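PDB 1VB5: translation initiation factor eIF-2B, which probably catalyses the exchange of GDP bound to initiation factor 2 for GTP. Local coordinates for residues B[183-188]-B[192-197]; B[199-204]-B[256-261]; B[33-38]-B[79-84]. All coordinates share one frame; numbering follows the deposited sequence.

Contact 1: B[183-188]-B[192-197]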
loop_
_atom_site.group_PDB
_atom_site.type_symbol
_atom_site.label_atom_id
_atom_site.label_comp_id
_atom_site.label_asym_id
_atom_site.label_seq_id
_atom_site.Cartn_x
_atom_site.Cartn_y
_atom_site.Cartn_z
ATOM N N VAL B 183 -5.461 -4.421 -14.078
ATOM C CA VAL B 183 -4.105 -3.916 -13.946
ATOM C C VAL B 183 -3.278 -4.389 -15.135
ATOM O O VAL B 183 -3.687 -5.294 -15.871
ATOM C CB VAL B 183 -3.432 -4.412 -12.640
ATOM C CG1 VAL B 183 -4.265 -3.977 -11.427
ATOM C CG2 VAL B 183 -3.278 -5.928 -12.664
ATOM N N GLY B 184 -2.125 -3.764 -15.333
ATOM C CA GLY B 184 -1.259 -4.150 -16.428
ATOM C C GLY B 184 -0.305 -5.230 -15.957
ATOM O O GLY B 184 -0.571 -5.912 -14.963
ATOM N N ALA B 185 0.809 -5.380 -16.663
ATOM C CA ALA B 185 1.809 -6.374 -16.315
ATOM C C ALA B 185 3.128 -6.075 -17.010
ATOM O O ALA B 185 3.149 -5.621 -18.159
ATOM C CB ALA B 185 1.327 -7.759 -16.709
ATOM N N ASP B 186 4.223 -6.324 -16.303
ATOM C CA ASP B 186 5.556 -6.122 -16.844
ATOM C C ASP B 186 6.037 -7.466 -17.382
ATOM O O ASP B 186 6.922 -7.528 -18.226
ATOM C CB ASP B 186 6.498 -5.616 -15.747
ATOM C CG ASP B 186 6.118 -4.233 -15.259
ATOM O OD1 ASP B 186 6.412 -3.243 -15.967
ATOM O OD2 ASP B 186 5.509 -4.132 -14.174
ATOM N N MET B 187 5.432 -8.541 -16.893
ATOM C CA MET B 187 5.799 -9.883 -17.330
ATOM C C MET B 187 4.808 -10.946 -16.871
ATOM O O MET B 187 4.263 -10.870 -15.765
ATOM C CB MET B 187 7.187 -10.261 -16.796
ATOM C CG MET B 187 7.608 -11.678 -17.157
ATOM S SD MET B 187 9.111 -12.274 -16.361
ATOM C CE MET B 187 10.291 -10.981 -16.791
ATOM N N ILE B 188 4.563 -11.921 -17.739
ATOM C CA ILE B 188 3.706 -13.049 -17.407
ATOM C C ILE B 188 4.728 -14.182 -17.452
ATOM O O ILE B 188 5.248 -14.510 -18.523
ATOM C CB ILE B 188 2.613 -13.319 -18.470
ATOM C CG1 ILE B 188 1.687 -12.103 -18.626
ATOM C CG2 ILE B 188 1.819 -14.558 -18.077
ATOM C CD1 ILE B 188 0.949 -11.685 -17.357
ATOM N N GLY B 192 2.622 -18.834 -15.468
ATOM C CA GLY B 192 1.389 -18.078 -15.318
ATOM C C GLY B 192 1.260 -17.033 -14.226
ATOM O O GLY B 192 0.157 -16.546 -13.975
ATOM N N TYR B 193 2.361 -16.687 -13.575
ATOM C CA TYR B 193 2.327 -15.679 -12.526
ATOM C C TYR B 193 2.504 -14.316 -13.177
ATOM O O TYR B 193 3.082 -14.204 -14.268
ATOM C CB TYR B 193 3.431 -15.939 -11.497
ATOM C CG TYR B 193 3.142 -17.120 -10.589
ATOM C CD1 TYR B 193 2.814 -18.367 -11.119
ATOM C CD2 TYR B 193 3.192 -16.989 -9.199
ATOM C CE1 TYR B 193 2.538 -19.460 -10.289
ATOM C CE2 TYR B 193 2.916 -18.079 -8.355
ATOM C CZ TYR B 193 2.589 -19.307 -8.911
ATOM O OH TYR B 193 2.296 -20.383 -8.101
ATOM N N VAL B 194 2.000 -13.282 -12.514
ATOM C CA VAL B 194 2.070 -11.930 -13.047
ATOM C C VAL B 194 3.027 -11.033 -12.282
ATOM O O VAL B 194 2.895 -10.853 -11.070
ATOM C CB VAL B 194 0.675 -11.266 -13.040
ATOM C CG1 VAL B 194 0.754 -9.865 -13.652
ATOM C CG2 VAL B 194 -0.314 -12.132 -13.794
ATOM N N VAL B 195 3.999 -10.480 -12.997
ATOM C CA VAL B 195 4.968 -9.571 -12.402
ATOM C C VAL B 195 4.471 -8.165 -12.724
ATOM O O VAL B 195 4.219 -7.834 -13.889
ATOM C CB VAL B 195 6.365 -9.753 -13.007
ATOM C CG1 VAL B 195 7.339 -8.780 -12.355
ATOM C CG2 VAL B 195 6.836 -11.189 -12.808
ATOM N N ASN B 196 4.310 -7.344 -11.695
ATOM C CA ASN B 196 3.817 -5.996 -11.901
ATOM C C ASN B 196 4.251 -5.114 -10.741
ATOM O O ASN B 196 4.851 -5.593 -9.785
ATOM C CB ASN B 196 2.283 -6.018 -12.022
ATOM C CG ASN B 196 1.728 -4.744 -12.635
ATOM O OD1 ASN B 196 2.182 -4.302 -13.692
ATOM N ND2 ASN B 196 0.737 -4.151 -11.980
ATOM N N LYS B 197 3.953 -3.823 -10.839
ATOM C CA LYS B 197 4.310 -2.864 -9.802
ATOM C C LYS B 197 4.015 -3.422 -8.402
ATOM O O LYS B 197 2.962 -4.019 -8.166
ATOM C CB LYS B 197 3.536 -1.559 -10.014
ATOM C CG LYS B 197 3.889 -0.460 -9.021
ATOM C CD LYS B 197 5.307 0.057 -9.247
ATOM C CE LYS B 197 5.785 0.909 -8.065
ATOM N NZ LYS B 197 4.828 2.010 -7.747
HETATM O O HOH W 1 -0.767 -1.941 -13.425
HETATM O O HOH W 2 3.943 -2.148 -13.411
#
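Met187 pairs with Val195 and Ile188 with Val194 in an antiparallel beta hairpin, which follows strand 180-183 of the main mixed sheet and carries a classic beta bulge. The bulge is defined by Asp186 and Met187 both facing Val195: Asp186 N donates to Val195 O at 2.8 Å, meeting that oxygen almost head-on (C=O...N 160°), while Met187 N reaches the same oxygen in a weak bond of 3.3 Å. The return bond, Val195 N to Met187 O, is almost straight (N-H...O 173°) and lies in the carbonyl plane. Ile188 and Val194 run alongside each other in the same direction, with Ile188 CD1 3.8 Å from Val194 CG2; Val194 CG1 meets Ala185 CB on that face, and Met187 and Val195 meet through their CB atoms on the other. With CG opposite the backbone N (chi1 -163°), the Asn196 amide turns back over the Gly184 carbonyl. A water donates to both Asn196 OD1 and Asp186 OD2 and accepts from Lys197 N; a second accepts from Gly184 N and, at 3.0 Å, from Asn196 ND2, which also bonds Thr200 OG1. A leucine in place of Asn196 would probably leave both waters short of a partner and Thr200 without its amide mate. Around the hairpin, strand 214-217 offers Val216 to Ala185 and Val194, strand 251-254 continues the antiparallel sheet beyond 194-197 and packs Phe251 on Asp186 and Val195, and helix 200-209 sets Thr200 and Leu203 on Val183.

Contact 2: B[199-204]-B[256-261]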
loop_
_atom_site.group_PDB
_atom_site.type_symbol
_atom_site.label_atom_id
_atom_site.label_comp_id
_atom_site.label_asym_id
_atom_site.label_seq_id
_atom_site.Cartn_x
_atom_site.Cartn_y
_atom_site.Cartn_z
ATOM N N GLY B 199 2.724 -4.127 -4.948
ATOM C CA GLY B 199 1.427 -3.770 -4.406
ATOM C C GLY B 199 0.276 -4.446 -5.138
ATOM O O GLY B 199 -0.814 -4.598 -4.577
ATOM N N THR B 200 0.512 -4.850 -6.387
ATOM C CA THR B 200 -0.512 -5.506 -7.198
ATOM C C THR B 200 -0.990 -6.778 -6.501
ATOM O O THR B 200 -2.177 -7.103 -6.523
ATOM C CB THR B 200 0.038 -5.881 -8.604
ATOM O OG1 THR B 200 0.559 -4.708 -9.245
ATOM C CG2 THR B 200 -1.065 -6.478 -9.463
ATOM N N TYR B 201 -0.051 -7.489 -5.884
ATOM C CA TYR B 201 -0.353 -8.719 -5.159
ATOM C C TYR B 201 -1.384 -8.430 -4.061
ATOM O O TYR B 201 -2.365 -9.161 -3.904
ATOM C CB TYR B 201 0.945 -9.276 -4.555
ATOM C CG TYR B 201 0.782 -10.450 -3.606
ATOM C CD1 TYR B 201 0.162 -11.634 -4.016
ATOM C CD2 TYR B 201 1.282 -10.385 -2.302
ATOM C CE1 TYR B 201 0.047 -12.729 -3.149
ATOM C CE2 TYR B 201 1.170 -11.471 -1.427
ATOM C CZ TYR B 201 0.557 -12.637 -1.855
ATOM O OH TYR B 201 0.468 -13.713 -1.000
ATOM N N LEU B 202 -1.168 -7.351 -3.313
ATOM C CA LEU B 202 -2.093 -6.987 -2.236
ATOM C C LEU B 202 -3.465 -6.662 -2.806
ATOM O O LEU B 202 -4.490 -7.011 -2.220
ATOM C CB LEU B 202 -1.564 -5.782 -1.452
ATOM C CG LEU B 202 -0.154 -5.951 -0.883
ATOM C CD1 LEU B 202 0.278 -4.675 -0.159
ATOM C CD2 LEU B 202 -0.131 -7.149 0.054
ATOM N N LEU B 203 -3.488 -5.988 -3.950
ATOM C CA LEU B 203 -4.758 -5.642 -4.576
ATOM C C LEU B 203 -5.446 -6.956 -4.935
ATOM O O LEU B 203 -6.649 -7.125 -4.723
ATOM C CB LEU B 203 -4.530 -4.826 -5.856
ATOM C CG LEU B 203 -5.613 -3.855 -6.341
ATOM C CD1 LEU B 203 -5.474 -3.629 -7.838
ATOM C CD2 LEU B 203 -6.977 -4.386 -6.022
ATOM N N ALA B 204 -4.665 -7.887 -5.478
ATOM C CA ALA B 204 -5.191 -9.185 -5.886
ATOM C C ALA B 204 -5.784 -9.931 -4.693
ATOM O O ALA B 204 -6.860 -10.519 -4.794
ATOM C CB ALA B 204 -4.086 -10.021 -6.542
ATOM N N TRP B 256 -1.336 -16.938 -10.137
ATOM C CA TRP B 256 -2.452 -16.965 -11.075
ATOM C C TRP B 256 -3.804 -17.231 -10.411
ATOM O O TRP B 256 -4.835 -16.807 -10.928
ATOM C CB TRP B 256 -2.215 -18.005 -12.181
ATOM C CG TRP B 256 -1.912 -19.394 -11.682
ATOM C CD1 TRP B 256 -0.680 -19.974 -11.575
ATOM C CD2 TRP B 256 -2.853 -20.358 -11.188
ATOM N NE1 TRP B 256 -0.795 -21.236 -11.044
ATOM C CE2 TRP B 256 -2.117 -21.498 -10.797
ATOM C CE3 TRP B 256 -4.247 -20.369 -11.041
ATOM C CZ2 TRP B 256 -2.727 -22.640 -10.263
ATOM C CZ3 TRP B 256 -4.854 -21.502 -10.510
ATOM C CH2 TRP B 256 -4.093 -22.623 -10.125
ATOM N N LYS B 257 -3.812 -17.909 -9.261
ATOM C CA LYS B 257 -5.086 -18.224 -8.613
ATOM C C LYS B 257 -5.909 -17.019 -8.170
ATOM O O LYS B 257 -7.047 -17.169 -7.732
ATOM C CB LYS B 257 -4.884 -19.200 -7.444
ATOM C CG LYS B 257 -4.146 -18.668 -6.218
ATOM C CD LYS B 257 -3.939 -19.821 -5.240
ATOM C CE LYS B 257 -3.283 -19.396 -3.935
ATOM N NZ LYS B 257 -3.052 -20.578 -3.042
ATOM N N TYR B 258 -5.341 -15.826 -8.294
ATOM C CA TYR B 258 -6.059 -14.606 -7.938
ATOM C C TYR B 258 -6.406 -13.819 -9.207
ATOM O O TYR B 258 -6.951 -12.717 -9.136
ATOM C CB TYR B 258 -5.203 -13.734 -7.021
ATOM C CG TYR B 258 -4.809 -14.416 -5.735
ATOM C CD1 TYR B 258 -3.478 -14.728 -5.473
ATOM C CD2 TYR B 258 -5.767 -14.744 -4.776
ATOM C CE1 TYR B 258 -3.104 -15.349 -4.286
ATOM C CE2 TYR B 258 -5.407 -15.366 -3.584
ATOM C CZ TYR B 258 -4.071 -15.661 -3.346
ATOM O OH TYR B 258 -3.694 -16.239 -2.156
ATOM N N VAL B 259 -6.096 -14.401 -10.365
ATOM C CA VAL B 259 -6.349 -13.762 -11.656
ATOM C C VAL B 259 -7.477 -14.445 -12.432
ATOM O O VAL B 259 -7.404 -15.648 -12.704
ATOM C CB VAL B 259 -5.066 -13.787 -12.526
ATOM C CG1 VAL B 259 -5.323 -13.120 -13.874
ATOM C CG2 VAL B 259 -3.917 -13.095 -11.786
ATOM N N ARG B 260 -8.519 -13.683 -12.773
ATOM C CA ARG B 260 -9.647 -14.208 -13.541
ATOM C C ARG B 260 -9.153 -14.575 -14.940
ATOM O O ARG B 260 -9.423 -15.659 -15.451
ATOM C CB ARG B 260 -10.753 -13.157 -13.711
ATOM C CG ARG B 260 -11.745 -12.982 -12.570
ATOM C CD ARG B 260 -12.575 -14.222 -12.330
ATOM N NE ARG B 260 -11.831 -15.197 -11.547
ATOM C CZ ARG B 260 -12.183 -16.467 -11.414
ATOM N NH1 ARG B 260 -13.278 -16.918 -12.013
ATOM N NH2 ARG B 260 -11.431 -17.285 -10.688
ATOM N N GLY B 261 -8.448 -13.638 -15.563
ATOM C CA GLY B 261 -7.929 -13.865 -16.899
ATOM C C GLY B 261 -6.914 -12.818 -17.296
ATOM O O GLY B 261 -6.793 -11.781 -16.643
HETATM O O HOH W 3 -0.360 -16.264 -2.095
HETATM O O HOH W 4 -8.170 -11.528 -6.943
#
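Tyr201, with CG opposite its backbone N (chi1 172°), and Tyr258, with CG beside its own N (chi1 -59°), send their rings along converging paths from helix 200-209 and from the 3-10 turn 256-258. The rings approach obliquely through their CE1 atoms, 4.3 Å apart. Nearer the backbones, Ala204 CB sits 3.9 Å from Tyr258 CB, where the two backbones come closest, with CA atoms 5.9 Å apart. No direct hydrogen bond crosses; two waters do the polar work. One, in the plane of each ring at its edge, is 2.9 Å from Tyr201 OH and makes a weak bond of 3.3 Å to Tyr258 OH. The other donates to Ala204 O at 2.7 Å and to Tyr258 O at 2.8 Å, tying helix to turn through their carbonyls. Lys257 CG lies over the centre of one face of the Tyr258 ring, and the His208 ring meets Tyr258 edge-to-face. Glu209 of the second subunit packs on both tyrosines, which places them at the dimer interface. Chemically, this is a small apolar junction bridged by water: two carbonyl oxygens that cannot bond each other share one donor, while the phenol pair is linked less firmly.

Contact 3: B[33-38]-B[79-84]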
loop_
_atom_site.group_PDB
_atom_site.type_symbol
_atom_site.label_atom_id
_atom_site.label_comp_id
_atom_site.label_asym_id
_atom_site.label_seq_id
_atom_site.Cartn_x
_atom_site.Cartn_y
_atom_site.Cartn_z
ATOM N N LEU B 33 17.383 0.636 -33.986
ATOM C CA LEU B 33 17.253 1.434 -35.205
ATOM C C LEU B 33 18.431 2.391 -35.309
ATOM O O LEU B 33 18.900 2.705 -36.405
ATOM C CB LEU B 33 15.948 2.235 -35.196
ATOM C CG LEU B 33 14.668 1.466 -35.510
ATOM C CD1 LEU B 33 13.461 2.369 -35.302
ATOM C CD2 LEU B 33 14.719 0.962 -36.945
ATOM N N THR B 34 18.898 2.852 -34.152
ATOM C CA THR B 34 20.028 3.766 -34.068
ATOM C C THR B 34 21.314 3.019 -34.404
ATOM O O THR B 34 22.174 3.528 -35.120
ATOM C CB THR B 34 20.143 4.363 -32.646
ATOM O OG1 THR B 34 19.012 5.207 -32.394
ATOM C CG2 THR B 34 21.426 5.171 -32.497
ATOM N N LEU B 35 21.435 1.807 -33.879
ATOM C CA LEU B 35 22.604 0.976 -34.118
ATOM C C LEU B 35 22.821 0.780 -35.623
ATOM O O LEU B 35 23.957 0.758 -36.101
ATOM C CB LEU B 35 22.406 -0.382 -33.444
ATOM C CG LEU B 35 23.604 -1.326 -33.369
ATOM C CD1 LEU B 35 24.656 -0.733 -32.449
ATOM C CD2 LEU B 35 23.154 -2.682 -32.850
ATOM N N ALA B 36 21.721 0.650 -36.361
ATOM C CA ALA B 36 21.763 0.442 -37.807
ATOM C C ALA B 36 22.246 1.656 -38.604
ATOM O O ALA B 36 22.568 1.533 -39.787
ATOM C CB ALA B 36 20.383 0.016 -38.305
ATOM N N GLU B 37 22.294 2.823 -37.967
ATOM C CA GLU B 37 22.733 4.040 -38.645
ATOM C C GLU B 37 24.165 4.425 -38.290
ATOM O O GLU B 37 24.766 5.259 -38.963
ATOM C CB GLU B 37 21.834 5.219 -38.273
ATOM C CG GLU B 37 20.348 4.977 -38.416
ATOM C CD GLU B 37 19.537 6.177 -37.964
ATOM O OE1 GLU B 37 19.810 6.697 -36.857
ATOM O OE2 GLU B 37 18.624 6.599 -38.707
ATOM N N GLU B 38 24.712 3.822 -37.240
ATOM C CA GLU B 38 26.059 4.167 -36.799
ATOM C C GLU B 38 27.166 3.173 -37.116
ATOM O O GLU B 38 28.328 3.562 -37.224
ATOM C CB GLU B 38 26.057 4.420 -35.289
ATOM C CG GLU B 38 25.056 5.463 -34.830
ATOM C CD GLU B 38 25.275 6.809 -35.484
ATOM O OE1 GLU B 38 26.403 7.339 -35.389
ATOM O OE2 GLU B 38 24.319 7.340 -36.089
ATOM N N ASP B 79 19.620 -3.313 -43.511
ATOM C CA ASP B 79 18.212 -3.286 -43.880
ATOM C C ASP B 79 17.358 -4.302 -43.116
ATOM O O ASP B 79 16.167 -4.076 -42.903
ATOM C CB ASP B 79 18.071 -3.510 -45.388
ATOM C CG ASP B 79 18.750 -4.785 -45.853
ATOM O OD1 ASP B 79 19.978 -4.910 -45.661
ATOM O OD2 ASP B 79 18.053 -5.662 -46.408
ATOM N N ILE B 80 17.951 -5.423 -42.712
ATOM C CA ILE B 80 17.195 -6.428 -41.968
ATOM C C ILE B 80 16.999 -5.936 -40.532
ATOM O O ILE B 80 15.885 -5.943 -40.007
ATOM C CB ILE B 80 17.922 -7.793 -41.939
ATOM C CG1 ILE B 80 18.063 -8.350 -43.362
ATOM C CG2 ILE B 80 17.146 -8.777 -41.065
ATOM C CD1 ILE B 80 16.743 -8.699 -44.042
ATOM N N LEU B 81 18.092 -5.506 -39.909
ATOM C CA LEU B 81 18.045 -4.998 -38.545
ATOM C C LEU B 81 16.971 -3.926 -38.426
ATOM O O LEU B 81 16.106 -3.991 -37.552
ATOM C CB LEU B 81 19.404 -4.413 -38.154
ATOM C CG LEU B 81 19.503 -3.699 -36.802
ATOM C CD1 LEU B 81 18.920 -4.568 -35.696
ATOM C CD2 LEU B 81 20.958 -3.371 -36.516
ATOM N N LYS B 82 17.030 -2.940 -39.318
ATOM C CA LYS B 82 16.067 -1.850 -39.326
ATOM C C LYS B 82 14.647 -2.357 -39.512
ATOM O O LYS B 82 13.739 -1.993 -38.761
ATOM C CB LYS B 82 16.394 -0.857 -40.447
ATOM C CG LYS B 82 15.305 0.192 -40.666
ATOM C CD LYS B 82 15.658 1.174 -41.775
ATOM C CE LYS B 82 14.565 2.227 -41.940
ATOM N NZ LYS B 82 14.903 3.251 -42.972
ATOM N N SER B 83 14.459 -3.195 -40.525
ATOM C CA SER B 83 13.142 -3.735 -40.830
ATOM C C SER B 83 12.516 -4.493 -39.655
ATOM O O SER B 83 11.326 -4.358 -39.391
ATOM C CB SER B 83 13.222 -4.650 -42.051
ATOM O OG SER B 83 11.927 -5.065 -42.446
ATOM N N ARG B 84 13.315 -5.293 -38.959
ATOM C CA ARG B 84 12.796 -6.054 -37.831
ATOM C C ARG B 84 12.415 -5.142 -36.665
ATOM O O ARG B 84 11.384 -5.351 -36.026
ATOM C CB ARG B 84 13.820 -7.100 -37.383
ATOM C CG ARG B 84 14.029 -8.214 -38.410
ATOM C CD ARG B 84 12.816 -9.129 -38.507
ATOM N NE ARG B 84 12.676 -9.951 -37.307
ATOM C CZ ARG B 84 11.705 -10.836 -37.102
ATOM N NH1 ARG B 84 10.764 -11.028 -38.020
ATOM N NH2 ARG B 84 11.680 -11.541 -35.975
#
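Leu81 and Ala36 meet across the helix pair: Leu81 CD2 lies 3.9 Å from Ala36 CB, and Leu81 CG follows at 4.1 Å. The same methyl is 4.3 Å from Leu35 CD2, a looser touch at the flank. A separate touch is made by Leu33, which brings CD2 to the neighbouring helix, 3.6 Å from Lys82 O and 3.8 Å from Lys82 CG, so that one leucine methyl rests against both the backbone and the first part of the lysine chain. The Leu33 and Lys82 side chains cross at a slant. Beyond CG the lysine runs fully extended, its apolar root in the contact and its ammonium carried on; Lys82 NZ and Glu37 OE2 are 6.6 Å apart, too far for a salt bridge, though a weak long-range attraction is possible.

One torsion places the central leucine: Leu81 has CG opposite its backbone N (chi1 174°), which swings its branches toward Ala36. No hydrogen bond passes between the segments, and the contact rests on apolar packing.

Further out, helix 41-58 backs the leucines, with Ile48 touching both Leu35 and Leu81, and Leu44 also reaching Leu81. Leu33 extends its contacts along helix 78-106 to Ala85 and Leu86. A polar tie comes from Arg78, in the first turn of helix 78-106, whose NH1 hydrogen-bonds Ala36 O and so links the two helices directly.

The short segment axes approach to 8.8 Å and run nearly antiparallel, 160° between their directions. Near-antiparallel helices 21-38 and 78-106, with helix 41-58 packed against both, are consistent with a helical bundle, here in the N-terminal helical part of the chain.

Along the chain the contacts come in series: contact 3 closes first, then contact 1, then contact 2. Contacts 1 and 2 are neighbours, their centres 9 Å apart, and strand 194-197 is followed in the chain by helix 200-209; they also touch where the Tyr193 and Trp256 rings meet at about 90° and where Val183 packs on Leu203. The hairpin of contact 1 belongs to a three-stranded antiparallel sheet beside the mixed sheet. Contact 3 joins N-terminal helices, its centre 30 Å from that of contact 1 and 39 Å from that of contact 2, whereas contacts 1 and 2 sit in the alpha/beta part, where contact 2 also meets the second subunit.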